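Local coordinates for protein fructose 1-phosphate kinase (PDB 2JG5) that probably phosphorylates fructose 1-phosphate, and perhaps tagatose 6-phosphate, with ATP to give the bisphosphate, as a sugar kinase of the pfkB family, at residues S169-H174 and R204-K209; Q146-T151 and A156-D161; G276-F281 and E292-Q297. All blocks are in the same frame, centred on the assembly; numbering follows the deposited sequence.

Contact 1 of 3, residues S169-H174 and R204-K209. Unlike the reference sequence in segment 169-174: Tyr173 (reference Phe).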
loop_
_atom_site.group_PDB
_atom_site.type_symbol
_atom_site.label_atom_id
_atom_site.label_comp_id
_atom_site.label_asym_id
_atom_site.label_seq_id
_atom_site.Cartn_x
_atom_site.Cartn_y
_atom_site.Cartn_z
ATOM N N SER A 169 21.010 26.476 5.862
ATOM C CA SER A 169 22.266 25.919 5.343
ATOM C C SER A 169 22.538 26.185 3.860
ATOM O O SER A 169 23.677 26.045 3.397
ATOM C CB SER A 169 22.337 24.411 5.604
ATOM O OG SER A 169 21.411 23.702 4.796
ATOM N N VAL A 170 21.501 26.543 3.106
ATOM C CA VAL A 170 21.685 26.806 1.677
ATOM C C VAL A 170 21.952 28.287 1.405
ATOM O O VAL A 170 22.356 28.653 0.303
ATOM C CB VAL A 170 20.518 26.263 0.794
ATOM C CG1 VAL A 170 20.480 24.740 0.821
ATOM C CG2 VAL A 170 19.173 26.849 1.209
ATOM N N LEU A 171 21.745 29.121 2.427
ATOM C CA LEU A 171 21.892 30.574 2.313
ATOM C C LEU A 171 23.224 31.031 1.714
ATOM O O LEU A 171 23.218 31.867 0.814
ATOM C CB LEU A 171 21.630 31.271 3.657
ATOM C CG LEU A 171 20.196 31.342 4.191
ATOM C CD1 LEU A 171 20.205 31.790 5.640
ATOM C CD2 LEU A 171 19.348 32.270 3.367
ATOM N N PRO A 172 24.367 30.471 2.183
ATOM C CA PRO A 172 25.653 30.846 1.578
ATOM C C PRO A 172 25.736 30.545 0.077
ATOM O O PRO A 172 26.690 30.972 -0.587
ATOM C CB PRO A 172 26.664 29.970 2.329
ATOM C CG PRO A 172 26.002 29.611 3.600
ATOM C CD PRO A 172 24.553 29.490 3.271
ATOM N N TYR A 173 24.747 29.817 -0.445
ATOM C CA TYR A 173 24.741 29.396 -1.853
ATOM C C TYR A 173 23.813 30.241 -2.709
ATOM O O TYR A 173 23.588 29.939 -3.889
ATOM C CB TYR A 173 24.414 27.906 -1.965
ATOM C CG TYR A 173 25.397 27.043 -1.209
ATOM C CD1 TYR A 173 26.663 26.784 -1.731
ATOM C CD2 TYR A 173 25.082 26.524 0.045
ATOM C CE1 TYR A 173 27.585 26.008 -1.034
ATOM C CE2 TYR A 173 25.993 25.743 0.744
ATOM C CZ TYR A 173 27.241 25.487 0.195
ATOM O OH TYR A 173 28.150 24.718 0.878
ATOM N N HIS A 174 23.315 31.318 -2.096
ATOM C CA HIS A 174 22.450 32.305 -2.733
ATOM C C HIS A 174 21.249 31.690 -3.448
ATOM O O HIS A 174 21.106 31.847 -4.666
ATOM C CB HIS A 174 23.256 33.195 -3.694
ATOM C CG HIS A 174 24.520 33.737 -3.103
ATOM N ND1 HIS A 174 24.555 34.397 -1.893
ATOM C CD2 HIS A 174 25.792 33.729 -3.562
ATOM C CE1 HIS A 174 25.795 34.769 -1.630
ATOM N NE2 HIS A 174 26.565 34.377 -2.628
ATOM N N ARG A 204 14.923 40.346 5.564
ATOM C CA ARG A 204 16.025 40.977 4.837
ATOM C C ARG A 204 17.389 40.647 5.446
ATOM O O ARG A 204 18.414 40.711 4.761
ATOM C CB ARG A 204 15.825 42.494 4.742
ATOM C CG ARG A 204 16.699 43.158 3.673
ATOM C CD ARG A 204 16.191 44.538 3.314
ATOM N NE ARG A 204 15.011 44.475 2.455
ATOM C CZ ARG A 204 14.046 45.389 2.430
ATOM N NH1 ARG A 204 13.015 45.229 1.611
ATOM N NH2 ARG A 204 14.095 46.453 3.238
ATOM N N LEU A 205 17.406 40.292 6.729
ATOM C CA LEU A 205 18.637 39.814 7.359
ATOM C C LEU A 205 19.019 38.457 6.762
ATOM O O LEU A 205 20.190 38.134 6.628
ATOM C CB LEU A 205 18.480 39.739 8.880
ATOM C CG LEU A 205 18.275 41.067 9.627
ATOM C CD1 LEU A 205 17.865 40.812 11.060
ATOM C CD2 LEU A 205 19.507 41.968 9.582
ATOM N N LEU A 206 18.011 37.684 6.382
ATOM C CA LEU A 206 18.218 36.424 5.676
ATOM C C LEU A 206 18.762 36.639 4.266
ATOM O O LEU A 206 19.607 35.882 3.803
ATOM C CB LEU A 206 16.915 35.622 5.631
ATOM C CG LEU A 206 16.496 34.998 6.959
ATOM C CD1 LEU A 206 15.072 34.478 6.848
ATOM C CD2 LEU A 206 17.475 33.881 7.369
ATOM N N VAL A 207 18.268 37.678 3.601
ATOM C CA VAL A 207 18.792 38.147 2.320
ATOM C C VAL A 207 20.258 38.620 2.444
ATOM O O VAL A 207 21.045 38.473 1.497
ATOM C CB VAL A 207 17.886 39.267 1.731
ATOM C CG1 VAL A 207 18.409 39.770 0.390
ATOM C CG2 VAL A 207 16.463 38.765 1.562
ATOM N N ASP A 208 20.625 39.174 3.600
ATOM C CA ASP A 208 22.017 39.550 3.860
ATOM C C ASP A 208 22.924 38.327 4.005
ATOM O O ASP A 208 24.077 38.347 3.573
ATOM C CB ASP A 208 22.132 40.426 5.112
ATOM C CG ASP A 208 21.487 41.786 4.936
ATOM O OD1 ASP A 208 21.300 42.221 3.778
ATOM O OD2 ASP A 208 21.177 42.431 5.962
ATOM N N LYS A 209 22.388 37.268 4.610
ATOM C CA LYS A 209 23.130 36.020 4.812
ATOM C C LYS A 209 23.305 35.213 3.521
ATOM O O LYS A 209 24.078 34.254 3.498
ATOM C CB LYS A 209 22.488 35.152 5.906
ATOM C CG LYS A 209 21.958 35.941 7.097
ATOM C CD LYS A 209 22.277 35.294 8.425
ATOM C CE LYS A 209 23.550 35.880 9.020
ATOM N NZ LYS A 209 23.991 35.141 10.234
#
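Leu171 is the side chain that reaches across here, its isobutyl group aimed at the last turn of helix 196-208. Its two methyls do different jobs. CD1 lies against a methyl of Leu206, with Leu171 CD1 and Leu206 CD2 3.8 Å apart. The other methyl turns to the backbone: Leu171 CD2 sits 3.6 Å from Leu206 O. Both leucines hold CG beside the backbone N, with chi1 of -72° in Leu171 and -73° in Leu206, and their side chains pass each other at a slant. They touch through that one pair of methyls.

Lys209 offers its root rather than its charge. Its CB stands 4.1 Å from Leu171 CD1, whereas the chain beyond bends at chi2 and chi3 and carries the ammonium away from the 169-174 segment. The backbones come close here too, Leu171 O and Lys209 O lying 3.7 Å apart. The interface is small: leucine methyls, the foot of the lysine and backbone carbonyls, with no polar bond between the segments. It is buried at the leucines and open to solvent at Lys209 and Pro172.

A polar tie lies close by, from His174 ND1 to Gly210 O, just past the lysine. Leu206 also packs on Leu185 and Met188 of helix 182-188, and Leu171 on Ala211. The contact thus joins the 3-10 turn that follows helix 164-170 to the C-terminal end of helix 196-208, while the neighbouring Val170 packs on helix 143-154 and strand 157-161.

Contact 2 of 3, residues Q146-T151 and A156-D161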
loop_
_atom_site.group_PDB
_atom_site.type_symbol
_atom_site.label_atom_id
_atom_site.label_comp_id
_atom_site.label_asym_id
_atom_site.label_seq_id
_atom_site.Cartn_x
_atom_site.Cartn_y
_atom_site.Cartn_z
ATOM N N GLN A 146 24.632 20.048 -0.209
ATOM C CA GLN A 146 25.365 19.313 -1.239
ATOM C C GLN A 146 24.768 19.574 -2.623
ATOM O O GLN A 146 25.482 19.618 -3.626
ATOM C CB GLN A 146 25.381 17.811 -0.936
ATOM C CG GLN A 146 26.149 17.410 0.341
ATOM C CD GLN A 146 26.547 15.929 0.341
ATOM O OE1 GLN A 146 26.624 15.297 -0.716
ATOM N NE2 GLN A 146 26.795 15.375 1.525
ATOM N N ILE A 147 23.453 19.765 -2.661
ATOM C CA ILE A 147 22.775 20.165 -3.881
ATOM C C ILE A 147 23.086 21.647 -4.139
ATOM O O ILE A 147 23.579 22.009 -5.219
ATOM C CB ILE A 147 21.250 19.850 -3.797
ATOM C CG1 ILE A 147 21.016 18.353 -4.038
ATOM C CG2 ILE A 147 20.442 20.697 -4.790
ATOM C CD1 ILE A 147 19.757 17.796 -3.380
ATOM N N ALA A 148 22.859 22.484 -3.123
ATOM C CA ALA A 148 23.019 23.939 -3.247
ATOM C C ALA A 148 24.389 24.342 -3.783
ATOM O O ALA A 148 24.532 25.315 -4.533
ATOM C CB ALA A 148 22.760 24.606 -1.915
ATOM N N GLN A 149 25.390 23.566 -3.404
ATOM C CA GLN A 149 26.764 23.823 -3.775
ATOM C C GLN A 149 27.071 23.564 -5.248
ATOM O O GLN A 149 27.956 24.202 -5.832
ATOM C CB GLN A 149 27.637 22.939 -2.929
ATOM C CG GLN A 149 29.024 23.394 -2.834
ATOM C CD GLN A 149 29.821 22.403 -2.090
ATOM O OE1 GLN A 149 29.513 21.201 -2.129
ATOM N NE2 GLN A 149 30.858 22.874 -1.388
ATOM N N ILE A 150 26.364 22.598 -5.820
ATOM C CA ILE A 150 26.473 22.267 -7.230
ATOM C C ILE A 150 25.798 23.337 -8.098
ATOM O O ILE A 150 26.343 23.742 -9.133
ATOM C CB ILE A 150 25.861 20.877 -7.529
ATOM C CG1 ILE A 150 26.696 19.769 -6.866
ATOM C CG2 ILE A 150 25.761 20.646 -9.039
ATOM C CD1 ILE A 150 26.070 18.379 -6.960
ATOM N N THR A 151 24.623 23.793 -7.664
ATOM C CA THR A 151 23.860 24.792 -8.402
ATOM C C THR A 151 24.592 26.115 -8.409
ATOM O O THR A 151 24.497 26.863 -9.378
ATOM C CB THR A 151 22.447 25.026 -7.824
ATOM O OG1 THR A 151 22.554 25.566 -6.501
ATOM C CG2 THR A 151 21.650 23.745 -7.816
ATOM N N ALA A 156 22.418 27.403 -11.942
ATOM C CA ALA A 156 20.961 27.216 -11.834
ATOM C C ALA A 156 20.392 27.863 -10.579
ATOM O O ALA A 156 21.011 27.820 -9.507
ATOM C CB ALA A 156 20.571 25.724 -11.894
ATOM N N LYS A 157 19.214 28.466 -10.731
ATOM C CA LYS A 157 18.479 29.058 -9.613
ATOM C C LYS A 157 18.063 27.971 -8.648
ATOM O O LYS A 157 17.369 27.036 -9.039
ATOM C CB LYS A 157 17.230 29.795 -10.107
ATOM C CG LYS A 157 17.505 31.123 -10.779
ATOM C CD LYS A 157 18.079 30.949 -12.177
ATOM C CE LYS A 157 19.258 31.898 -12.400
ATOM N NZ LYS A 157 18.862 33.340 -12.373
ATOM N N LEU A 158 18.497 28.090 -7.396
ATOM C CA LEU A 158 18.090 27.150 -6.363
ATOM C C LEU A 158 16.946 27.685 -5.501
ATOM O O LEU A 158 17.040 28.762 -4.918
ATOM C CB LEU A 158 19.267 26.733 -5.483
ATOM C CG LEU A 158 18.864 25.766 -4.364
ATOM C CD1 LEU A 158 18.746 24.307 -4.862
ATOM C CD2 LEU A 158 19.843 25.878 -3.230
ATOM N N VAL A 159 15.871 26.901 -5.431
ATOM C CA VAL A 159 14.699 27.216 -4.613
ATOM C C VAL A 159 14.544 26.174 -3.508
ATOM O O VAL A 159 14.541 24.968 -3.769
ATOM C CB VAL A 159 13.431 27.243 -5.472
ATOM C CG1 VAL A 159 12.219 27.506 -4.619
ATOM C CG2 VAL A 159 13.565 28.280 -6.594
ATOM N N VAL A 160 14.422 26.637 -2.271
ATOM C CA VAL A 160 14.333 25.733 -1.141
ATOM C C VAL A 160 13.082 25.977 -0.307
ATOM O O VAL A 160 12.770 27.115 0.066
ATOM C CB VAL A 160 15.599 25.826 -0.246
ATOM C CG1 VAL A 160 15.406 25.066 1.071
ATOM C CG2 VAL A 160 16.811 25.313 -0.996
ATOM N N ASP A 161 12.373 24.887 -0.027
ATOM C CA ASP A 161 11.283 24.876 0.934
ATOM C C ASP A 161 11.532 23.725 1.917
ATOM O O ASP A 161 11.215 22.567 1.641
ATOM C CB ASP A 161 9.944 24.750 0.210
ATOM C CG ASP A 161 8.760 24.765 1.151
ATOM O OD1 ASP A 161 8.892 25.231 2.304
ATOM O OD2 ASP A 161 7.677 24.306 0.724
#
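Thr151 and Leu158 bury the most surface here, with Ala156 next. Leu158 points from the strand toward helix 143-154 and spreads its two methyls over neighbouring helix residues. With CG anti to the backbone N (chi1 179°), the methyls reach Ile147 and Ala148, about a turn before Thr151 in the chain: Leu158 CD2 presses on Ala148 CB at 3.4 Å, tighter than usual for two carbons, and Leu158 CD1 meets Ile147 CG2 at 4.0 Å. The Ile147 side chain crosses that of Leu158 at about a right angle. Ala148 CA lies 3.7 Å from the same methyl that presses on its CB, Leu158 CD2.

Thr151 is again roughly perpendicular to Leu158. Its hydroxyl oxygen faces the aliphatic root of the leucine, Thr151 OG1 to Leu158 CB being 3.6 Å, but that hydroxyl is satisfied within the helix: Thr151 OG1 donates to Ala148 O at 2.8 Å, coming in 37° above the carbonyl plane. The bond fixes the rotation of the side chain and lets a polar group sit in a buried, mostly apolar seam. Ala156 completes the set through its backbone, with Thr151 CB 3.6 Å from Ala156 O where the chain turns from helix to strand.

The axes of helix 146-151 and strand 157-161 run at 157°, nearly antiparallel, with a closest approach of 8.6 Å. This is the second half of a right-handed beta-alpha-beta crossover, strand 128-132, helix 143-154, strand 157-161, of the Rossmann-like central sheet found in ribokinase-type sugar kinases.

Contact 3 of 3, residues G276-F281 and E292-Q297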
loop_
_atom_site.group_PDB
_atom_site.type_symbol
_atom_site.label_atom_id
_atom_site.label_comp_id
_atom_site.label_asym_id
_atom_site.label_seq_id
_atom_site.Cartn_x
_atom_site.Cartn_y
_atom_site.Cartn_z
ATOM N N GLY A 276 -1.484 28.940 -3.090
ATOM C CA GLY A 276 -1.519 28.419 -1.733
ATOM C C GLY A 276 -2.876 28.579 -1.078
ATOM O O GLY A 276 -3.294 27.737 -0.283
ATOM N N THR A 277 -3.561 29.666 -1.417
ATOM C CA THR A 277 -4.904 29.913 -0.922
ATOM C C THR A 277 -5.886 28.945 -1.561
ATOM O O THR A 277 -6.623 28.257 -0.856
ATOM C CB THR A 277 -5.342 31.357 -1.178
ATOM O OG1 THR A 277 -4.366 32.242 -0.618
ATOM C CG2 THR A 277 -6.710 31.638 -0.532
ATOM N N ALA A 278 -5.877 28.889 -2.893
ATOM C CA ALA A 278 -6.780 28.024 -3.652
ATOM C C ALA A 278 -6.697 26.536 -3.246
ATOM O O ALA A 278 -7.728 25.865 -3.128
ATOM C CB ALA A 278 -6.545 28.204 -5.139
ATOM N N THR A 279 -5.481 26.048 -3.015
ATOM C CA THR A 279 -5.226 24.711 -2.461
ATOM C C THR A 279 -5.874 24.547 -1.094
ATOM O O THR A 279 -6.632 23.595 -0.875
ATOM C CB THR A 279 -3.701 24.425 -2.351
ATOM O OG1 THR A 279 -3.144 24.378 -3.659
ATOM C CG2 THR A 279 -3.429 23.095 -1.657
ATOM N N ALA A 280 -5.584 25.489 -0.194
ATOM C CA ALA A 280 -6.186 25.526 1.147
ATOM C C ALA A 280 -7.711 25.384 1.120
ATOM O O ALA A 280 -8.290 24.725 1.986
ATOM C CB ALA A 280 -5.776 26.796 1.881
ATOM N N PHE A 281 -8.341 25.981 0.106
ATOM C CA PHE A 281 -9.795 25.965 -0.063
ATOM C C PHE A 281 -10.303 24.745 -0.843
ATOM O O PHE A 281 -11.400 24.779 -1.398
ATOM C CB PHE A 281 -10.259 27.245 -0.782
ATOM C CG PHE A 281 -10.094 28.513 0.021
ATOM C CD1 PHE A 281 -9.791 28.481 1.387
ATOM C CD2 PHE A 281 -10.284 29.753 -0.595
ATOM C CE1 PHE A 281 -9.655 29.670 2.123
ATOM C CE2 PHE A 281 -10.161 30.947 0.125
ATOM C CZ PHE A 281 -9.839 30.907 1.488
ATOM N N GLU A 292 -6.935 31.229 -10.681
ATOM C CA GLU A 292 -7.190 32.473 -11.414
ATOM C C GLU A 292 -8.260 33.314 -10.744
ATOM O O GLU A 292 -8.118 34.531 -10.628
ATOM C CB GLU A 292 -7.607 32.192 -12.858
ATOM C CG GLU A 292 -6.565 31.455 -13.677
ATOM C CD GLU A 292 -5.219 32.155 -13.701
ATOM O OE1 GLU A 292 -5.192 33.398 -13.649
ATOM O OE2 GLU A 292 -4.188 31.459 -13.784
ATOM N N LYS A 293 -9.329 32.651 -10.313
ATOM C CA LYS A 293 -10.399 33.283 -9.552
ATOM C C LYS A 293 -9.812 33.984 -8.343
ATOM O O LYS A 293 -10.143 35.135 -8.076
ATOM C CB LYS A 293 -11.406 32.223 -9.103
ATOM C CG LYS A 293 -12.663 32.755 -8.420
ATOM C CD LYS A 293 -13.819 31.761 -8.587
ATOM C CE LYS A 293 -14.354 31.743 -10.031
ATOM N NZ LYS A 293 -15.425 30.730 -10.247
ATOM N N ILE A 294 -8.913 33.296 -7.643
ATOM C CA ILE A 294 -8.373 33.788 -6.381
ATOM C C ILE A 294 -7.356 34.932 -6.516
ATOM O O ILE A 294 -7.356 35.836 -5.688
ATOM C CB ILE A 294 -7.855 32.635 -5.475
ATOM C CG1 ILE A 294 -9.055 31.854 -4.926
ATOM C CG2 ILE A 294 -6.966 33.168 -4.350
ATOM C CD1 ILE A 294 -8.763 31.013 -3.717
ATOM N N LYS A 295 -6.518 34.913 -7.553
ATOM C CA LYS A 295 -5.526 35.987 -7.711
ATOM C C LYS A 295 -6.101 37.348 -8.114
ATOM O O LYS A 295 -5.470 38.376 -7.882
ATOM C CB LYS A 295 -4.327 35.565 -8.575
ATOM C CG LYS A 295 -4.527 35.508 -10.059
ATOM C CD LYS A 295 -3.339 34.782 -10.643
ATOM C CE LYS A 295 -3.120 35.128 -12.093
ATOM N NZ LYS A 295 -2.009 34.328 -12.636
ATOM N N SER A 296 -7.303 37.352 -8.682
ATOM C CA SER A 296 -8.061 38.588 -8.861
ATOM C C SER A 296 -8.387 39.188 -7.492
ATOM O O SER A 296 -8.623 40.392 -7.367
ATOM C CB SER A 296 -9.365 38.316 -9.610
ATOM O OG SER A 296 -9.143 37.501 -10.741
ATOM N N GLN A 297 -8.375 38.331 -6.468
ATOM C CA GLN A 297 -8.818 38.693 -5.127
ATOM C C GLN A 297 -7.657 38.991 -4.190
ATOM O O GLN A 297 -7.846 39.576 -3.124
ATOM C CB GLN A 297 -9.673 37.568 -4.544
ATOM C CG GLN A 297 -10.965 37.308 -5.311
ATOM C CD GLN A 297 -11.774 36.181 -4.711
ATOM O OE1 GLN A 297 -11.327 35.033 -4.674
ATOM N NE2 GLN A 297 -12.972 36.502 -4.232
#
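Ile294 carries the contact, its side chain directed at helix 265-280, and most of what it meets there and just beyond gathers round CD1. This terminal methyl does most of the touching: Ile294 CD1 lies 3.6 Å from Ala278 CA, over the backbone, and 3.9 Å from Ala278 CB. Thr277 adds a methyl from one flank, with Thr277 CG2 3.8 Å from Ile294 CD1, and Phe281 comes in with a ring carbon, Phe281 CD2 being 3.7 Å from the same methyl. The branch methyl, Ile294 CG2, leans on Thr277 as well. The long arm of the isoleucine is extended, chi2 at -161°, which carries CD1 far enough to reach the backbone of the facing helix.

One step out, the threonine is turned by its hydroxyl. OG1 bonds back to Val273 O within its own helix, and CG2, anti to the backbone N, is left to face Ile294. Thr277 O stands 3.6 Å above one face of the Phe281 ring, offset toward the rim; Phe281 N also bonds to Thr277 O at 3.0 Å. Ala274 lies against Ile294, and Ala290 and Ile291 against Ala278.

The contact rests on van der Waals packing of a methyl on side chains and backbone, with Phe281 just beyond the helix. The Thr277 hydroxyl is bonded within its own helix, and Glu292, Lys295 and Ser296 pair among themselves and with nearby residues, so the grip here rests on shape and burial rather than on charge.

In the fold
Contacts 1 and 2 share a neighbourhood, their centres about 12 Å apart, and touch directly where Val170 CG1 meets Ala148 CB at 3.6 Å and Tyr173 lies beside Gln149. Contact 2 is buried and ties a crossover helix to a strand of the parallel sheet; contact 1 sits farther out, half buried, and joins the ends of two later helices. Contact 3 is again buried but lies on the opposite side of the chain's centre from contact 2, about 28 Å between centres. The chemistry differs accordingly: carbonyls and a solvent-exposed lysine border the leucines of contact 1, contact 2 buries a threonine hydroxyl bonded inside its helix, and contact 3 sets an isoleucine methyl on backbone and ring.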